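Local atomic coordinates of uncharacterized protein (Escherichia coli O157:H7, PDB entry 5KOL), a protein that is of unknown function, belongs to the CinA (competence-damaged protein) family and appears to lack the nicotinamide-nucleotide amidohydrolase activity associated with PncC proteins. Residues F134-K139 with Y143-H148; G101-E104 with V110-A113. All blocks are in the same frame, centred on the assembly; numbering follows the deposited sequence.

Contact 1 (F134-K139 with Y143-H148); sequences FAWHIK and YTAVMH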
loop_
_atom_site.group_PDB
_atom_site.type_symbol
_atom_site.label_atom_id
_atom_site.label_comp_id
_atom_site.label_asym_id
_atom_site.label_seq_id
_atom_site.Cartn_x
_atom_site.Cartn_y
_atom_site.Cartn_z
ATOM N N PHE A 134 1.329 15.428 -7.817
ATOM C CA PHE A 134 1.390 14.133 -8.477
ATOM C C PHE A 134 2.642 14.066 -9.330
ATOM O O PHE A 134 3.099 15.085 -9.841
ATOM C CB PHE A 134 0.172 13.908 -9.377
ATOM C CG PHE A 134 -1.155 13.968 -8.663
ATOM C CD1 PHE A 134 -1.770 15.182 -8.414
ATOM C CD2 PHE A 134 -1.809 12.803 -8.307
ATOM C CE1 PHE A 134 -3.010 15.241 -7.769
ATOM C CE2 PHE A 134 -3.056 12.839 -7.669
ATOM C CZ PHE A 134 -3.655 14.062 -7.401
ATOM N N ALA A 135 3.173 12.861 -9.526
ATOM C CA ALA A 135 4.244 12.680 -10.502
ATOM C C ALA A 135 4.065 11.347 -11.217
ATOM O O ALA A 135 3.558 10.376 -10.637
ATOM C CB ALA A 135 5.647 12.763 -9.840
ATOM N N TRP A 136 4.472 11.312 -12.490
ATOM C CA TRP A 136 4.458 10.095 -13.296
ATOM C C TRP A 136 5.784 9.938 -14.028
ATOM O O TRP A 136 6.292 10.902 -14.601
ATOM C CB TRP A 136 3.338 10.110 -14.346
ATOM C CG TRP A 136 1.963 10.382 -13.775
ATOM C CD1 TRP A 136 1.011 9.465 -13.460
ATOM C CD2 TRP A 136 1.407 11.667 -13.460
ATOM N NE1 TRP A 136 -0.115 10.094 -12.960
ATOM C CE2 TRP A 136 0.105 11.449 -12.957
ATOM C CE3 TRP A 136 1.874 12.985 -13.585
ATOM C CZ2 TRP A 136 -0.721 12.492 -12.555
ATOM C CZ3 TRP A 136 1.053 14.022 -13.182
ATOM C CH2 TRP A 136 -0.230 13.771 -12.673
ATOM N N HIS A 137 6.309 8.716 -14.040
ATOM C CA HIS A 137 7.489 8.359 -14.817
ATOM C C HIS A 137 7.035 7.488 -15.979
ATOM O O HIS A 137 6.404 6.448 -15.767
ATOM C CB HIS A 137 8.513 7.609 -13.965
ATOM C CG HIS A 137 9.736 7.182 -14.724
ATOM N ND1 HIS A 137 10.937 7.856 -14.641
ATOM C CD2 HIS A 137 9.946 6.147 -15.573
ATOM C CE1 HIS A 137 11.831 7.259 -15.410
ATOM N NE2 HIS A 137 11.257 6.217 -15.985
ATOM N N ILE A 138 7.331 7.921 -17.198
ATOM C CA ILE A 138 6.997 7.166 -18.400
ATOM C C ILE A 138 8.158 7.264 -19.368
ATOM O O ILE A 138 8.633 8.368 -19.656
ATOM C CB ILE A 138 5.727 7.683 -19.094
ATOM C CG1 ILE A 138 4.653 8.032 -18.076
ATOM C CG2 ILE A 138 5.250 6.659 -20.117
ATOM C CD1 ILE A 138 3.551 8.866 -18.628
ATOM N N LYS A 139 8.593 6.116 -19.887
ATOM C CA LYS A 139 9.624 6.044 -20.921
ATOM C C LYS A 139 10.834 6.914 -20.572
ATOM O O LYS A 139 11.256 7.774 -21.345
ATOM C CB LYS A 139 9.044 6.430 -22.285
ATOM C CG LYS A 139 7.987 5.450 -22.808
ATOM C CD LYS A 139 7.252 6.000 -24.032
ATOM C CE LYS A 139 6.193 5.023 -24.550
ATOM N NZ LYS A 139 4.819 5.333 -24.039
ATOM N N TYR A 143 6.999 13.460 -15.166
ATOM C CA TYR A 143 5.989 14.508 -15.263
ATOM C C TYR A 143 5.395 14.796 -13.890
ATOM O O TYR A 143 5.324 13.909 -13.036
ATOM C CB TYR A 143 4.856 14.101 -16.224
ATOM C CG TYR A 143 5.377 13.662 -17.573
ATOM C CD1 TYR A 143 5.815 12.359 -17.776
ATOM C CD2 TYR A 143 5.451 14.549 -18.631
ATOM C CE1 TYR A 143 6.305 11.951 -18.999
ATOM C CE2 TYR A 143 5.937 14.149 -19.862
ATOM C CZ TYR A 143 6.362 12.847 -20.041
ATOM O OH TYR A 143 6.854 12.434 -21.262
ATOM N N THR A 144 4.949 16.040 -13.683
ATOM C CA THR A 144 4.302 16.429 -12.433
ATOM C C THR A 144 3.071 17.274 -12.745
ATOM O O THR A 144 2.960 17.881 -13.815
ATOM C CB THR A 144 5.239 17.230 -11.500
ATOM O OG1 THR A 144 5.574 18.474 -12.127
ATOM C CG2 THR A 144 6.560 16.474 -11.238
ATOM N N ALA A 145 2.145 17.304 -11.788
ATOM C CA ALA A 145 0.983 18.181 -11.822
ATOM C C ALA A 145 0.532 18.432 -10.386
ATOM O O ALA A 145 0.673 17.567 -9.529
ATOM C CB ALA A 145 -0.164 17.571 -12.644
ATOM N N VAL A 146 -0.009 19.616 -10.130
ATOM C CA VAL A 146 -0.618 19.910 -8.840
ATOM C C VAL A 146 -2.114 20.141 -9.035
ATOM O O VAL A 146 -2.556 20.624 -10.086
ATOM C CB VAL A 146 0.051 21.121 -8.151
ATOM C CG1 VAL A 146 0.015 22.354 -9.058
ATOM C CG2 VAL A 146 -0.602 21.413 -6.791
ATOM N N MET A 147 -2.894 19.766 -8.015
ATOM C CA MET A 147 -4.344 19.931 -8.001
ATOM C C MET A 147 -4.799 20.476 -6.654
ATOM O O MET A 147 -4.163 20.237 -5.624
ATOM C CB MET A 147 -5.051 18.600 -8.273
ATOM C CG MET A 147 -4.790 18.031 -9.660
ATOM S SD MET A 147 -5.576 19.053 -10.920
ATOM C CE MET A 147 -7.317 18.744 -10.610
ATOM N N HIS A 148 -5.924 21.194 -6.662
ATOM C CA HIS A 148 -6.544 21.714 -5.442
ATOM C C HIS A 148 -7.971 21.188 -5.383
ATOM O O HIS A 148 -8.860 21.723 -6.050
ATOM C CB HIS A 148 -6.508 23.235 -5.423
ATOM C CG HIS A 148 -5.120 23.790 -5.507
ATOM N ND1 HIS A 148 -4.278 23.856 -4.417
ATOM C CD2 HIS A 148 -4.420 24.283 -6.554
ATOM C CE1 HIS A 148 -3.122 24.381 -4.786
ATOM N NE2 HIS A 148 -3.180 24.649 -6.078
HETATM O O HOH W 1 7.617 9.941 -21.889
#
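The indole of W136 meets the methyl of A145 at its edge, in the ring plane; over one face, toward the rim, lies the carbonyl carbon of F134. With CG anti to the carbonyl carbon (chi1 -54°), the indole reaches the neighbouring strand and brings CZ3 and CH2 of W136 each to 3.8 Å from CB of A145. The F134 ring takes the carbonyl oxygen of A145 at its edge and puts CE1 3.8 Å from CG of M147. A water sits at the edge of the Y143 ring, in plane, 2.7 Å from OH, and donates to O of I138. CD1 of I138 reaches CE1 of Y143, the two side chains running roughly at right angles.

The strands form an antiparallel β-hairpin: F134 with A145 and W136 with Y143 each close two N-H···O bonds. N of F134 comes nearly in line with the C=O of A145 (171°), whereas N of A145 meets O of F134 tilted 35° from that carbonyl's plane. Between them, in the non-hydrogen-bonded pair A135-T144, CA of A135 lies 3.0 Å from O of Y143.

OH of Y143 also bonds to R6, and OG1 of T144, on the other face, to E92. The backbone thus fixes the register, while F134, W136 and I138 offer helix 153-171 a largely apolar surface, the indole N-H being bonded to that helix's backbone at O of A164.

Contact 2 (G101-E104 with V110-A113); sequences GAIE and VSIA
I103 and S111 bring helix 92-106 and the start of strand 110-116 to a CA-CA distance of 6.3 Å, with no hydrogen bond between segments 101-104 and 110-113. The contact is carried mainly by the side chain of I103 lying against S111 and the backbone before it. The CB of I103 does not head straight for the strand; CG1, anti to the carbonyl carbon (chi1 -68°), and a bend at chi2 (-80°) bring CD1 round to it. CD1 of I103 ends 3.6 Å from the carbonyl carbon of V110, so the methyl rests on a peptide unit and not on the valine side chain, which points away.

S111 points toward the helix. CG1 of I103 lies 3.6 Å from its OG and 3.7 Å from its CB, a van der Waals contact only. That hydroxyl is hydrogen-bonded to the backbone carbonyl of A99, one turn or so back along the same helix, so a buried polar atom is satisfied by helix 92-106 itself. One residue before I103, CB of A102 faces CB of S111 at a looser 4.5 Å.

Helix 92-106 thus packs on one face of the sheet, where A102 also touches T37 of strand 36-40 and I103 touches H137 of strand 131-138. From the opposite face V110 and I112 meet L168 of helix 153-171, which leaves strand 110-116 between two helices in a three-layer α/β/α sandwich.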
loop_
_atom_site.group_PDB
_atom_site.type_symbol
_atom_site.label_atom_id
_atom_site.label_comp_id
_atom_site.label_asym_id
_atom_site.label_seq_id
_atom_site.Cartn_x
_atom_site.Cartn_y
_atom_site.Cartn_z
ATOM N N GLY A 101 12.026 6.933 -7.252
ATOM C CA GLY A 101 12.381 5.938 -6.252
ATOM C C GLY A 101 11.613 4.640 -6.413
ATOM O O GLY A 101 12.178 3.553 -6.261
ATOM N N ALA A 102 10.311 4.725 -6.722
ATOM C CA ALA A 102 9.540 3.498 -6.908
ATOM C C ALA A 102 10.040 2.721 -8.118
ATOM O O ALA A 102 10.131 1.485 -8.079
ATOM C CB ALA A 102 8.045 3.819 -7.052
ATOM N N ILE A 103 10.357 3.427 -9.203
ATOM C CA ILE A 103 10.929 2.786 -10.385
ATOM C C ILE A 103 12.160 1.987 -9.987
ATOM O O ILE A 103 12.291 0.804 -10.324
ATOM C CB ILE A 103 11.238 3.843 -11.464
ATOM C CG1 ILE A 103 9.936 4.451 -12.022
ATOM C CG2 ILE A 103 12.092 3.265 -12.610
ATOM C CD1 ILE A 103 9.223 3.595 -13.065
ATOM N N GLU A 104 13.031 2.594 -9.172
ATOM C CA GLU A 104 14.286 1.946 -8.788
ATOM C C GLU A 104 14.039 0.707 -7.933
ATOM O O GLU A 104 14.597 -0.368 -8.192
ATOM C CB GLU A 104 15.182 2.924 -8.023
ATOM C CG GLU A 104 15.581 4.192 -8.770
ATOM C CD GLU A 104 16.212 5.248 -7.857
ATOM O OE1 GLU A 104 16.403 6.392 -8.317
ATOM O OE2 GLU A 104 16.529 4.935 -6.684
ATOM N N VAL A 110 6.874 2.102 -15.479
ATOM C CA VAL A 110 5.984 3.245 -15.313
ATOM C C VAL A 110 5.672 3.400 -13.829
ATOM O O VAL A 110 5.545 2.405 -13.110
ATOM C CB VAL A 110 4.680 3.054 -16.124
ATOM C CG1 VAL A 110 3.726 4.241 -15.933
ATOM C CG2 VAL A 110 5.004 2.830 -17.589
ATOM N N SER A 111 5.547 4.636 -13.357
ATOM C CA SER A 111 5.168 4.819 -11.962
ATOM C C SER A 111 4.256 6.027 -11.779
ATOM O O SER A 111 4.192 6.932 -12.621
ATOM C CB SER A 111 6.398 4.955 -11.038
ATOM O OG SER A 111 6.985 6.238 -11.124
ATOM N N ILE A 112 3.545 6.006 -10.651
ATOM C CA ILE A 112 2.649 7.074 -10.207
ATOM C C ILE A 112 3.024 7.428 -8.780
ATOM O O ILE A 112 3.156 6.531 -7.941
ATOM C CB ILE A 112 1.170 6.634 -10.220
ATOM C CG1 ILE A 112 0.741 6.100 -11.581
ATOM C CG2 ILE A 112 0.270 7.763 -9.667
ATOM C CD1 ILE A 112 -0.559 5.271 -11.500
ATOM N N ALA A 113 3.136 8.720 -8.482
ATOM C CA ALA A 113 3.381 9.172 -7.115
ATOM C C ALA A 113 2.302 10.160 -6.668
ATOM O O ALA A 113 1.839 10.988 -7.457
ATOM C CB ALA A 113 4.782 9.797 -7.000
#

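Contact 2 closes before contact 1 opens along the chain, and their centres lie about 11 Å apart. They join through strands 110-116 and 131-138, antiparallel neighbours in one mixed sheet: N of A113 is 2.8 Å from O of A135, and N of H137 is 3.1 Å from O of S111, both probable hydrogen bonds. H137 also bridges them by its side chain, with CD2 3.7 Å from CD1 of I103. Contact 1 carries the sheet on to 141-148, one of its two outermost strands within the chain, whereas contact 2 seats a helix on it. W136 and I112 touch on the face covered by helix 153-171, opposite helix 92-106.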